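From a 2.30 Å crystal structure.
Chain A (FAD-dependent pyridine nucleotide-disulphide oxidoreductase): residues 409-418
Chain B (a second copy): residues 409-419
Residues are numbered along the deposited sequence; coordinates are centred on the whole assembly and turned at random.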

ATOM      1  N   GLY A 409      -7.494  -4.878  11.016  1.00 51.96           N
ATOM      2  CA  GLY A 409      -7.870  -3.837  10.057  1.00 51.28           C
ATOM      3  C   GLY A 409      -6.720  -3.170   9.318  1.00 50.60           C
ATOM      4  O   GLY A 409      -6.684  -3.146   8.089  1.00 49.23           O
ATOM      5  N   ASP A 410      -5.783  -2.608  10.066  1.00 50.16           N
ATOM      6  CA  ASP A 410      -4.669  -1.894   9.429  1.00 50.50           C
ATOM      7  C   ASP A 410      -3.773  -2.851   8.617  1.00 49.00           C
ATOM      8  O   ASP A 410      -3.311  -2.510   7.534  1.00 48.22           O
ATOM      9  CB  ASP A 410      -3.879  -1.093  10.473  1.00 50.99           C
ATOM     10  CG  ASP A 410      -4.728  -0.004  11.131  1.00 54.42           C
ATOM     11  OD1 ASP A 410      -5.609   0.560  10.433  1.00 57.49           O
ATOM     12  OD2 ASP A 410      -4.522   0.278  12.335  1.00 58.00           O
ATOM     13  N   ALA A 411      -3.571  -4.060   9.119  1.00 47.64           N
ATOM     14  CA  ALA A 411      -2.735  -5.025   8.408  1.00 47.08           C
ATOM     15  C   ALA A 411      -3.291  -5.356   7.015  1.00 46.12           C
ATOM     16  O   ALA A 411      -2.536  -5.436   6.075  1.00 47.26           O
ATOM     17  CB  ALA A 411      -2.529  -6.293   9.255  1.00 46.67           C
ATOM     18  N   LEU A 412      -4.600  -5.512   6.887  1.00 45.17           N
ATOM     19  CA  LEU A 412      -5.269  -5.778   5.588  1.00 45.02           C
ATOM     20  C   LEU A 412      -5.246  -4.590   4.614  1.00 44.13           C
ATOM     21  O   LEU A 412      -5.022  -4.731   3.403  1.00 44.24           O
ATOM     22  CB  LEU A 412      -6.738  -6.111   5.833  1.00 44.74           C
ATOM     23  CG  LEU A 412      -7.628  -6.226   4.589  1.00 45.25           C
ATOM     24  CD1 LEU A 412      -7.142  -7.399   3.734  1.00 45.20           C
ATOM     25  CD2 LEU A 412      -9.113  -6.391   5.004  1.00 43.55           C
ATOM     26  N   THR A 413      -5.560  -3.437   5.171  1.00 42.64           N
ATOM     27  CA  THR A 413      -5.471  -2.168   4.488  1.00 42.74           C
ATOM     28  C   THR A 413      -4.095  -1.997   3.837  1.00 41.70           C
ATOM     29  O   THR A 413      -4.005  -1.641   2.657  1.00 42.02           O
ATOM     30  CB  THR A 413      -5.876  -1.004   5.476  1.00 42.36           C
ATOM     31  OG1 THR A 413      -7.308  -0.907   5.476  1.00 46.62           O
ATOM     32  CG2 THR A 413      -5.324   0.301   5.070  1.00 43.33           C
ATOM     33  N   ALA A 414      -3.038  -2.320   4.572  1.00 41.26           N
ATOM     34  CA  ALA A 414      -1.688  -2.234   4.033  1.00 41.28           C
ATOM     35  C   ALA A 414      -1.443  -3.135   2.821  1.00 41.29           C
ATOM     36  O   ALA A 414      -0.599  -2.839   1.963  1.00 42.13           O
ATOM     37  CB  ALA A 414      -0.637  -2.524   5.146  1.00 41.02           C
ATOM     38  N   ARG A 415      -2.155  -4.249   2.782  1.00 40.47           N
ATOM     39  CA  ARG A 415      -2.002  -5.220   1.739  1.00 39.74           C
ATOM     40  C   ARG A 415      -2.863  -4.750   0.566  1.00 38.09           C
ATOM     41  O   ARG A 415      -2.435  -4.739  -0.564  1.00 37.33           O
ATOM     42  CB  ARG A 415      -2.461  -6.587   2.278  1.00 40.98           C
ATOM     43  CG  ARG A 415      -1.411  -7.675   2.552  1.00 44.68           C
ATOM     44  CD  ARG A 415      -0.132  -7.313   3.284  1.00 48.15           C
ATOM     45  NE  ARG A 415      -0.402  -7.048   4.671  1.00 52.28           N
ATOM     46  CZ  ARG A 415       0.422  -7.274   5.683  1.00 55.59           C
ATOM     47  NH1 ARG A 415       0.007  -6.949   6.897  1.00 56.77           N
ATOM     48  NH2 ARG A 415       1.631  -7.817   5.518  1.00 56.68           N
ATOM     49  N   ILE A 416      -4.097  -4.363   0.818  1.00 37.29           N
ATOM     50  CA  ILE A 416      -4.946  -3.849  -0.268  1.00 36.85           C
ATOM     51  C   ILE A 416      -4.388  -2.565  -0.930  1.00 36.48           C
ATOM     52  O   ILE A 416      -4.448  -2.400  -2.156  1.00 35.88           O
ATOM     53  CB  ILE A 416      -6.406  -3.587   0.240  1.00 36.95           C
ATOM     54  CG1 ILE A 416      -7.078  -4.890   0.712  1.00 37.85           C
ATOM     55  CG2 ILE A 416      -7.235  -2.922  -0.837  1.00 36.45           C
ATOM     56  CD1 ILE A 416      -7.043  -6.075  -0.290  1.00 35.38           C
ATOM     57  N   ASN A 417      -3.862  -1.645  -0.116  1.00 36.45           N
ATOM     58  CA  ASN A 417      -3.296  -0.395  -0.646  1.00 36.12           C
ATOM     59  C   ASN A 417      -2.168  -0.645  -1.598  1.00 35.44           C
ATOM     60  O   ASN A 417      -2.084   0.002  -2.626  1.00 35.74           O
ATOM     61  CB  ASN A 417      -2.724   0.472   0.472  1.00 36.44           C
ATOM     62  CG  ASN A 417      -3.749   1.398   1.100  1.00 37.65           C
ATOM     63  OD1 ASN A 417      -4.901   1.479   0.656  1.00 39.25           O
ATOM     64  ND2 ASN A 417      -3.316   2.130   2.132  1.00 39.87           N
ATOM     65  N   ALA A 418      -1.286  -1.578  -1.229  1.00 34.23           N
ATOM     66  CA  ALA A 418      -0.117  -1.892  -2.049  1.00 33.49           C
ATOM     67  C   ALA A 418      -0.539  -2.203  -3.451  1.00 32.49           C
ATOM     68  O   ALA A 418       0.109  -1.765  -4.403  1.00 33.73           O
ATOM     69  CB  ALA A 418       0.690  -3.065  -1.469  1.00 32.61           C
TER
ATOM     70  N   GLY B 409       2.358   0.483  13.982  1.00 51.96           N
ATOM     71  CA  GLY B 409       3.142  -0.209  12.956  1.00 51.28           C
ATOM     72  C   GLY B 409       2.410  -0.518  11.660  1.00 50.60           C
ATOM     73  O   GLY B 409       2.850  -0.136  10.576  1.00 49.23           O
ATOM     74  N   ASP B 410       1.298  -1.230  11.763  1.00 50.16           N
ATOM     75  CA  ASP B 410       0.564  -1.620  10.552  1.00 50.50           C
ATOM     76  C   ASP B 410      -0.015  -0.392   9.821  1.00 49.00           C
ATOM     77  O   ASP B 410      -0.003  -0.327   8.597  1.00 48.22           O
ATOM     78  CB  ASP B 410      -0.511  -2.663  10.889  1.00 50.99           C
ATOM     79  CG  ASP B 410       0.093  -3.962  11.425  1.00 54.42           C
ATOM     80  OD1 ASP B 410       1.210  -4.324  10.975  1.00 57.49           O
ATOM     81  OD2 ASP B 410      -0.539  -4.608  12.294  1.00 58.00           O
ATOM     82  N   ALA B 411      -0.475   0.598  10.573  1.00 47.64           N
ATOM     83  CA  ALA B 411      -1.038   1.796   9.956  1.00 47.08           C
ATOM     84  C   ALA B 411      -0.014   2.527   9.074  1.00 46.12           C
ATOM     85  O   ALA B 411      -0.356   2.962   7.999  1.00 47.26           O
ATOM     86  CB  ALA B 411      -1.638   2.728  11.024  1.00 46.67           C
ATOM     87  N   LEU B 412       1.230   2.628   9.516  1.00 45.17           N
ATOM     88  CA  LEU B 412       2.325   3.259   8.737  1.00 45.02           C
ATOM     89  C   LEU B 412       2.758   2.461   7.499  1.00 44.13           C
ATOM     90  O   LEU B 412       3.005   3.006   6.412  1.00 44.24           O
ATOM     91  CB  LEU B 412       3.563   3.393   9.620  1.00 44.74           C
ATOM     92  CG  LEU B 412       4.852   3.849   8.924  1.00 45.25           C
ATOM     93  CD1 LEU B 412       4.653   5.268   8.383  1.00 45.20           C
ATOM     94  CD2 LEU B 412       6.050   3.770   9.905  1.00 43.55           C
ATOM     95  N   THR B 413       2.911   1.171   7.721  1.00 42.64           N
ATOM     96  CA  THR B 413       3.176   0.204   6.681  1.00 42.74           C
ATOM     97  C   THR B 413       2.169   0.349   5.535  1.00 41.70           C
ATOM     98  O   THR B 413       2.561   0.407   4.366  1.00 42.02           O
ATOM     99  CB  THR B 413       3.249  -1.244   7.307  1.00 42.36           C
ATOM    100  OG1 THR B 413       4.576  -1.431   7.825  1.00 46.62           O
ATOM    101  CG2 THR B 413       2.984  -2.303   6.319  1.00 43.33           C
ATOM    102  N   ALA B 414       0.892   0.484   5.872  1.00 41.26           N
ATOM    103  CA  ALA B 414      -0.140   0.670   4.861  1.00 41.28           C
ATOM    104  C   ALA B 414       0.039   1.932   4.016  1.00 41.29           C
ATOM    105  O   ALA B 414      -0.390   1.992   2.854  1.00 42.13           O
ATOM    106  CB  ALA B 414      -1.553   0.649   5.515  1.00 41.02           C
ATOM    107  N   ARG B 415       0.635   2.948   4.620  1.00 40.47           N
ATOM    108  CA  ARG B 415       0.828   4.214   3.978  1.00 39.74           C
ATOM    109  C   ARG B 415       2.101   4.098   3.142  1.00 38.09           C
ATOM    110  O   ARG B 415       2.140   4.486   1.998  1.00 37.33           O
ATOM    111  CB  ARG B 415       0.952   5.295   5.068  1.00 40.98           C
ATOM    112  CG  ARG B 415      -0.194   6.302   5.259  1.00 44.68           C
ATOM    113  CD  ARG B 415      -1.628   5.807   5.283  1.00 48.15           C
ATOM    114  NE  ARG B 415      -1.892   5.084   6.497  1.00 52.28           N
ATOM    115  CZ  ARG B 415      -3.054   5.021   7.130  1.00 55.59           C
ATOM    116  NH1 ARG B 415      -3.116   4.290   8.231  1.00 56.77           N
ATOM    117  NH2 ARG B 415      -4.142   5.668   6.703  1.00 56.68           N
ATOM    118  N   ILE B 416       3.168   3.568   3.705  1.00 37.29           N
ATOM    119  CA  ILE B 416       4.401   3.382   2.923  1.00 36.85           C
ATOM    120  C   ILE B 416       4.226   2.427   1.717  1.00 36.48           C
ATOM    121  O   ILE B 416       4.762   2.669   0.627  1.00 35.88           O
ATOM    122  CB  ILE B 416       5.569   2.870   3.835  1.00 36.95           C
ATOM    123  CG1 ILE B 416       5.919   3.899   4.927  1.00 37.85           C
ATOM    124  CG2 ILE B 416       6.790   2.541   3.005  1.00 36.45           C
ATOM    125  CD1 ILE B 416       6.191   5.347   4.437  1.00 35.38           C
ATOM    126  N   ASN B 417       3.492   1.328   1.917  1.00 36.45           N
ATOM    127  CA  ASN B 417       3.258   0.362   0.834  1.00 36.12           C
ATOM    128  C   ASN B 417       2.567   0.985  -0.339  1.00 35.44           C
ATOM    129  O   ASN B 417       2.926   0.719  -1.472  1.00 35.74           O
ATOM    130  CB  ASN B 417       2.360  -0.782   1.296  1.00 36.44           C
ATOM    131  CG  ASN B 417       3.127  -1.929   1.927  1.00 37.65           C
ATOM    132  OD1 ASN B 417       4.364  -1.938   1.958  1.00 39.25           O
ATOM    133  ND2 ASN B 417       2.382  -2.929   2.413  1.00 39.87           N
ATOM    134  N   ALA B 418       1.549   1.803  -0.053  1.00 34.23           N
ATOM    135  CA  ALA B 418       0.766   2.447  -1.105  1.00 33.49           C
ATOM    136  C   ALA B 418       1.670   3.171  -2.054  1.00 32.49           C
ATOM    137  O   ALA B 418       1.467   3.114  -3.266  1.00 33.73           O
ATOM    138  CB  ALA B 418      -0.280   3.416  -0.529  1.00 32.61           C
ATOM    139  N   VAL B 419       2.628   3.903  -1.504  1.00 31.63           N
ATOM    140  CA  VAL B 419       3.523   4.688  -2.315  1.00 31.26           C
ATOM    141  C   VAL B 419       4.712   3.864  -2.861  1.00 31.57           C
ATOM    142  O   VAL B 419       5.140   4.074  -4.001  1.00 31.94           O
ATOM    143  CB  VAL B 419       4.007   5.925  -1.510  1.00 32.12           C
ATOM    144  CG1 VAL B 419       5.008   6.694  -2.302  1.00 28.00           C
ATOM    145  CG2 VAL B 419       2.796   6.805  -1.059  1.00 30.09           C
TER

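Both stretches are helical, and each helix continues later in its chain. They run side by side in the same direction, with only 3° between their N-to-C directions. Their axes approach to 7.7 Å, which is close for two helices. The register is symmetric. Ala A414 lies opposite Ala B414, with 3.4 Å from CA to CA. Further along, the CA atoms of Ala A418 and Ala B418 are 4.5 Å apart. Toward the start of the stretches, Asp A410 CA is 5.2 Å from Ala B411 CA, and Ala A411 CA is 5.2 Å from Asp B410 CA. The two stretches bury 506 Å² between them, both sides summed.

The centre of the contact is the alanine pair at 414. Each CA-to-CB bond points toward the other helix. The CB atoms of Ala A414 and Ala B414 are 3.3 Å apart, and Ala A414 CA is 3.2 Å from Ala B414 CB. The methyl pair is an apolar contact, and both distances are unusually short for carbon. A methyl group suits this place because the backbones themselves nearly meet here. Each methyl is a knob in a hole on the partner. Ala A414 sits among Asp B410, Thr B413, Ala B414 and Asn B417, and Ala B414 sits in the matching hole of chain A. Thr A413 forms part of the wall with its methyl: its CG2 is 3.8 Å from Ala B414 CB. The same contact recurs from Thr B413 CG2 to Ala A414 CB.

Two hydrogen bonds cross the interface, one in each direction. Asn A417 ND2 donates to Ala B414 O at 3.0 Å, and Asn B417 ND2 donates to Ala A414 O at 3.0 Å. Both are nearly straight, with N-H...O angles of 171°. Within each helix the bond to this same oxygen is weak: Ala A418 N to Ala A414 O is 3.5 Å, as is Ala B418 N to Ala B414 O. The asparagine amide therefore supplies a well-aligned donor to a carbonyl with only a weak partner at i+4. Asparagine suits this buried position because its polar group is satisfied: each OD1 is hydrogen-bonded elsewhere in the structure. Its CB also packs, with Asn A417 CB 4.0 Å from Ala B418 CB, and Ala A418 CB is likewise 4.0 Å from Asn B417 CB.

At the start of the stretches, the two aspartates meet through carbon. Asp A410 CB is 3.7 Å from Asp B410 CB. The m rotamer of chi1 is the same in both. Their carboxylates remain in an exposed setting, which suits a charged group.

Arg A415 and Arg B415 start with CA-to-CB pointing away, but their ends come nearer. Each folds back on its own helix. Arg A415 NE and NH1 donate to Ala A411 O at 3.0 and 3.1 Å, and chain B repeats this. Leu A412 and Leu B412 point away from the partner helix and have no contact with it.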